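PDB 2JHN: 3-methyladenine dna-glycosylase from Archaeoglobus fulgidus, which belongs to the helix-hairpin-helix family of DNA-repair glycosylases and carries an additional TBP-like domain at its amino-terminal end. Local coordinates for residues M1-A9 and G62-R73. The protein carries 1 engineered substitution. Numbering follows the deposited sequence.
Sequences MWRIELKHA and GNFENREWEAVR
Trp-2 lays one face of its indole across both Trp-69 and Phe-64, an aromatic cluster that joins edge strand 2-5 to helix 69-80 in the TBP-like domain, where this helix packs on an antiparallel sheet. Two offset stacks define it. The five-membered rings of Trp-2 and Trp-69 have centroids 4.3 Å apart and planes inclined by 16°, while the six-membered ring of Trp-2 stacks on Phe-64 at the same centroid distance, the planes inclined by 24°. The two tryptophan side chains run antiparallel alongside each other, which brings CB of Trp-2 over the six-membered ring of Trp-69. That CH-pi contact measures 3.4 Å from CB to the ring centroid and lies only 2° off the normal. Trp-69 reaches it because its CG stands anti to the backbone N, sending the indole from the helix toward strand 2-5. Its opposite face is backed by CB of Arg-73, so the ring is sandwiched. At its rim, near the plane, CG1 of Ile-4 meets CH2 of Trp-69 at 3.6 Å, and Val-60 of the adjacent strand also touches both side chains.

The face of Phe-64 turned away from Trp-2 has CG2 of Val-72 over its centre. No direct hydrogen bond crosses between 1-9 and 62-73; a water bridges them at rather long range, accepting from Met-1 N (3.2 Å) and Gly-62 N (3.3 Å). Strand 2-5 is itself held by backbone hydrogen bonds of Trp-2 with Val-60 and of Ile-4 with Ile-58. A mercury (II) ion is bound about 4 Å from the Trp-2 side chain. At the edge of that indole, the Asn-66 side chain lies nearly perpendicular to that of Trp-2, its OD1 3.5 Å from CZ2 of Trp-2.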
loop_
_atom_site.group_PDB
_atom_site.type_symbol
_atom_site.label_atom_id
_atom_site.label_comp_id
_atom_site.label_asym_id
_atom_site.label_seq_id
_atom_site.Cartn_x
_atom_site.Cartn_y
_atom_site.Cartn_z
ATOM N N MET A 1 10.490 4.395 -23.484
ATOM C CA MET A 1 9.005 4.281 -23.467
ATOM C C MET A 1 8.603 2.841 -23.534
ATOM O O MET A 1 9.004 2.111 -24.458
ATOM C CB MET A 1 8.373 4.920 -24.707
ATOM C CG MET A 1 8.638 6.344 -24.867
ATOM S SD MET A 1 7.281 7.243 -24.202
ATOM C CE MET A 1 8.169 8.744 -23.827
ATOM N N TRP A 2 7.786 2.440 -22.571
ATOM C CA TRP A 2 7.011 1.223 -22.683
ATOM C C TRP A 2 5.580 1.627 -22.362
ATOM O O TRP A 2 5.348 2.673 -21.741
ATOM C CB TRP A 2 7.505 0.160 -21.699
ATOM C CG TRP A 2 8.963 -0.271 -21.892
ATOM C CD1 TRP A 2 9.418 -1.346 -22.607
ATOM C CD2 TRP A 2 10.122 0.357 -21.332
ATOM N NE1 TRP A 2 10.796 -1.418 -22.535
ATOM C CE2 TRP A 2 11.252 -0.388 -21.759
ATOM C CE3 TRP A 2 10.322 1.485 -20.526
ATOM C CZ2 TRP A 2 12.573 -0.034 -21.402
ATOM C CZ3 TRP A 2 11.643 1.839 -20.162
ATOM C CH2 TRP A 2 12.747 1.084 -20.608
ATOM N N ARG A 3 4.636 0.789 -22.771
ATOM C CA ARG A 3 3.204 1.051 -22.590
ATOM C C ARG A 3 2.512 -0.146 -21.958
ATOM O O ARG A 3 2.760 -1.295 -22.348
ATOM C CB ARG A 3 2.540 1.374 -23.932
ATOM C CG ARG A 3 2.961 2.721 -24.510
ATOM C CD ARG A 3 2.261 3.032 -25.855
ATOM N NE ARG A 3 2.360 4.464 -26.157
ATOM C CZ ARG A 3 3.417 5.054 -26.732
ATOM N NH1 ARG A 3 4.474 4.344 -27.093
ATOM N NH2 ARG A 3 3.411 6.357 -26.931
ATOM N N ILE A 4 1.674 0.139 -20.965
ATOM C CA ILE A 4 0.802 -0.864 -20.358
ATOM C C ILE A 4 -0.612 -0.634 -20.879
ATOM O O ILE A 4 -1.244 0.361 -20.535
ATOM C CB ILE A 4 0.779 -0.749 -18.804
ATOM C CG1 ILE A 4 2.171 -0.966 -18.201
ATOM C CG2 ILE A 4 -0.245 -1.756 -18.199
ATOM C CD1 ILE A 4 2.215 -0.727 -16.688
ATOM N N GLU A 5 -1.107 -1.565 -21.690
ATOM C CA GLU A 5 -2.444 -1.436 -22.292
ATOM C C GLU A 5 -3.493 -2.166 -21.472
ATOM O O GLU A 5 -3.348 -3.350 -21.196
ATOM C CB GLU A 5 -2.434 -1.969 -23.728
ATOM C CG GLU A 5 -1.414 -1.287 -24.634
ATOM C CD GLU A 5 -1.740 0.171 -24.936
ATOM O OE1 GLU A 5 -2.852 0.679 -24.599
ATOM O OE2 GLU A 5 -0.855 0.824 -25.533
ATOM N N LEU A 6 -4.539 -1.447 -21.090
ATOM C CA LEU A 6 -5.582 -1.954 -20.184
ATOM C C LEU A 6 -6.836 -2.311 -20.972
ATOM O O LEU A 6 -7.114 -1.686 -22.002
ATOM C CB LEU A 6 -5.948 -0.888 -19.150
ATOM C CG LEU A 6 -4.814 -0.146 -18.424
ATOM C CD1 LEU A 6 -5.382 0.886 -17.469
ATOM C CD2 LEU A 6 -3.907 -1.123 -17.728
ATOM N N LYS A 7 -7.612 -3.275 -20.468
ATOM C CA LYS A 7 -8.912 -3.601 -21.087
ATOM C C LYS A 7 -9.996 -2.588 -20.713
ATOM O O LYS A 7 -10.906 -2.314 -21.504
ATOM C CB LYS A 7 -9.352 -5.045 -20.777
ATOM C CG LYS A 7 -10.461 -5.555 -21.700
ATOM C CD LYS A 7 -11.030 -6.884 -21.247
ATOM C CE LYS A 7 -12.276 -7.242 -22.046
ATOM N NZ LYS A 7 -12.983 -8.437 -21.483
ATOM N N HIS A 8 -9.856 -1.979 -19.536
ATOM C CA HIS A 8 -10.849 -1.080 -18.960
ATOM C C HIS A 8 -10.199 0.280 -18.616
ATOM O O HIS A 8 -9.010 0.317 -18.305
ATOM C CB HIS A 8 -11.406 -1.770 -17.709
ATOM C CG HIS A 8 -12.669 -1.165 -17.177
ATOM N ND1 HIS A 8 -12.693 0.039 -16.506
ATOM C CD2 HIS A 8 -13.946 -1.617 -17.182
ATOM C CE1 HIS A 8 -13.934 0.315 -16.140
ATOM N NE2 HIS A 8 -14.713 -0.677 -16.536
ATOM N N ALA A 9 -10.946 1.389 -18.667
ATOM C CA ALA A 9 -10.390 2.699 -18.255
ATOM C C ALA A 9 -10.028 2.695 -16.758
ATOM O O ALA A 9 -10.659 1.995 -15.956
ATOM C CB ALA A 9 -11.355 3.839 -18.554
ATOM N N GLY A 62 12.004 4.608 -17.692
ATOM C CA GLY A 62 12.972 4.253 -16.663
ATOM C C GLY A 62 14.280 3.814 -17.282
ATOM O O GLY A 62 14.385 3.728 -18.510
ATOM N N ASN A 63 15.263 3.515 -16.435
ATOM C CA ASN A 63 16.607 3.190 -16.917
ATOM C C ASN A 63 16.986 1.714 -16.791
ATOM O O ASN A 63 18.170 1.363 -16.896
ATOM C CB ASN A 63 17.655 4.100 -16.274
ATOM C CG ASN A 63 17.831 3.843 -14.796
ATOM O OD1 ASN A 63 17.087 3.055 -14.192
ATOM N ND2 ASN A 63 18.833 4.498 -14.199
ATOM N N PHE A 64 15.979 0.863 -16.560
ATOM C CA PHE A 64 16.128 -0.593 -16.659
ATOM C C PHE A 64 16.295 -1.047 -18.122
ATOM O O PHE A 64 16.041 -0.286 -19.057
ATOM C CB PHE A 64 14.951 -1.324 -15.980
ATOM C CG PHE A 64 13.579 -0.877 -16.457
ATOM C CD1 PHE A 64 12.962 -1.503 -17.542
ATOM C CD2 PHE A 64 12.902 0.152 -15.802
ATOM C CE1 PHE A 64 11.695 -1.089 -17.987
ATOM C CE2 PHE A 64 11.633 0.570 -16.230
ATOM C CZ PHE A 64 11.031 -0.052 -17.318
ATOM N N GLU A 65 16.736 -2.286 -18.308
ATOM C CA GLU A 65 16.956 -2.832 -19.638
ATOM C C GLU A 65 15.644 -3.312 -20.255
ATOM O O GLU A 65 14.699 -3.637 -19.539
ATOM C CB GLU A 65 17.980 -3.975 -19.576
ATOM C CG GLU A 65 19.305 -3.636 -18.864
ATOM C CD GLU A 65 20.019 -2.414 -19.454
ATOM O OE1 GLU A 65 19.910 -2.173 -20.683
ATOM O OE2 GLU A 65 20.692 -1.691 -18.685
ATOM N N ASN A 66 15.592 -3.354 -21.585
ATOM C CA ASN A 66 14.404 -3.807 -22.315
ATOM C C ASN A 66 13.963 -5.200 -21.920
ATOM O O ASN A 66 12.772 -5.492 -21.876
ATOM C CB ASN A 66 14.654 -3.788 -23.829
ATOM C CG ASN A 66 15.136 -2.458 -24.316
ATOM O OD1 ASN A 66 14.783 -1.417 -23.756
ATOM N ND2 ASN A 66 15.956 -2.469 -25.365
ATOM N N ARG A 67 14.935 -6.066 -21.660
ATOM C CA ARG A 67 14.648 -7.433 -21.245
ATOM C C ARG A 67 14.082 -7.530 -19.816
ATOM O O ARG A 67 13.587 -8.586 -19.411
ATOM C CB ARG A 67 15.905 -8.295 -21.372
ATOM C CG ARG A 67 17.110 -7.740 -20.634
ATOM C CD ARG A 67 18.211 -8.778 -20.526
ATOM N NE ARG A 67 18.884 -8.664 -19.239
ATOM C CZ ARG A 67 19.917 -7.864 -18.993
ATOM N NH1 ARG A 67 20.429 -7.096 -19.956
ATOM N NH2 ARG A 67 20.446 -7.839 -17.775
ATOM N N GLU A 68 14.178 -6.438 -19.057
ATOM C CA GLU A 68 13.611 -6.368 -17.703
ATOM C C GLU A 68 12.172 -5.826 -17.696
ATOM O O GLU A 68 11.528 -5.810 -16.642
ATOM C CB GLU A 68 14.493 -5.513 -16.788
ATOM C CG GLU A 68 15.910 -6.050 -16.593
ATOM C CD GLU A 68 16.741 -5.188 -15.677
ATOM O OE1 GLU A 68 17.084 -5.660 -14.575
ATOM O OE2 GLU A 68 17.038 -4.025 -16.038
ATOM N N TRP A 69 11.674 -5.409 -18.867
ATOM C CA TRP A 69 10.331 -4.819 -18.985
ATOM C C TRP A 69 9.222 -5.720 -18.441
ATOM O O TRP A 69 8.376 -5.253 -17.690
ATOM C CB TRP A 69 10.000 -4.401 -20.436
ATOM C CG TRP A 69 8.536 -4.045 -20.653
ATOM C CD1 TRP A 69 7.691 -4.600 -21.569
ATOM C CD2 TRP A 69 7.750 -3.077 -19.920
ATOM N NE1 TRP A 69 6.442 -4.026 -21.474
ATOM C CE2 TRP A 69 6.446 -3.101 -20.463
ATOM C CE3 TRP A 69 8.023 -2.202 -18.853
ATOM C CZ2 TRP A 69 5.419 -2.279 -19.990
ATOM C CZ3 TRP A 69 6.987 -1.374 -18.372
ATOM C CH2 TRP A 69 5.706 -1.427 -18.943
ATOM N N GLU A 70 9.222 -7.000 -18.817
ATOM C CA GLU A 70 8.171 -7.916 -18.368
ATOM C C GLU A 70 8.053 -7.948 -16.829
ATOM O O GLU A 70 6.948 -7.912 -16.283
ATOM C CB GLU A 70 8.399 -9.326 -18.925
ATOM C CG GLU A 70 7.117 -10.065 -19.289
ATOM C CD GLU A 70 6.342 -9.368 -20.401
ATOM O OE1 GLU A 70 6.956 -9.025 -21.439
ATOM O OE2 GLU A 70 5.117 -9.158 -20.240
ATOM N N ALA A 71 9.201 -7.977 -16.153
ATOM C CA ALA A 71 9.258 -8.002 -14.695
ATOM C C ALA A 71 8.759 -6.677 -14.119
ATOM O O ALA A 71 7.967 -6.671 -13.175
ATOM C CB ALA A 71 10.684 -8.297 -14.217
ATOM N N VAL A 72 9.224 -5.561 -14.690
ATOM C CA VAL A 72 8.801 -4.236 -14.231
ATOM C C VAL A 72 7.283 -4.074 -14.428
ATOM O O VAL A 72 6.572 -3.593 -13.537
ATOM C CB VAL A 72 9.568 -3.098 -14.959
ATOM C CG1 VAL A 72 8.980 -1.728 -14.583
ATOM C CG2 VAL A 72 11.034 -3.139 -14.643
ATOM N N ARG A 73 6.790 -4.497 -15.586
ATOM C CA ARG A 73 5.361 -4.355 -15.909
ATOM C C ARG A 73 4.489 -5.096 -14.891
ATOM O O ARG A 73 3.480 -4.565 -14.441
ATOM C CB ARG A 73 5.080 -4.860 -17.323
ATOM C CG ARG A 73 3.643 -4.750 -17.811
ATOM C CD ARG A 73 3.486 -5.522 -19.112
ATOM N NE ARG A 73 2.227 -5.208 -19.784
ATOM C CZ ARG A 73 1.113 -5.934 -19.683
ATOM N NH1 ARG A 73 1.094 -7.033 -18.938
ATOM N NH2 ARG A 73 0.017 -5.564 -20.347
HETATM O O HOH W 1 12.249 5.243 -20.888
#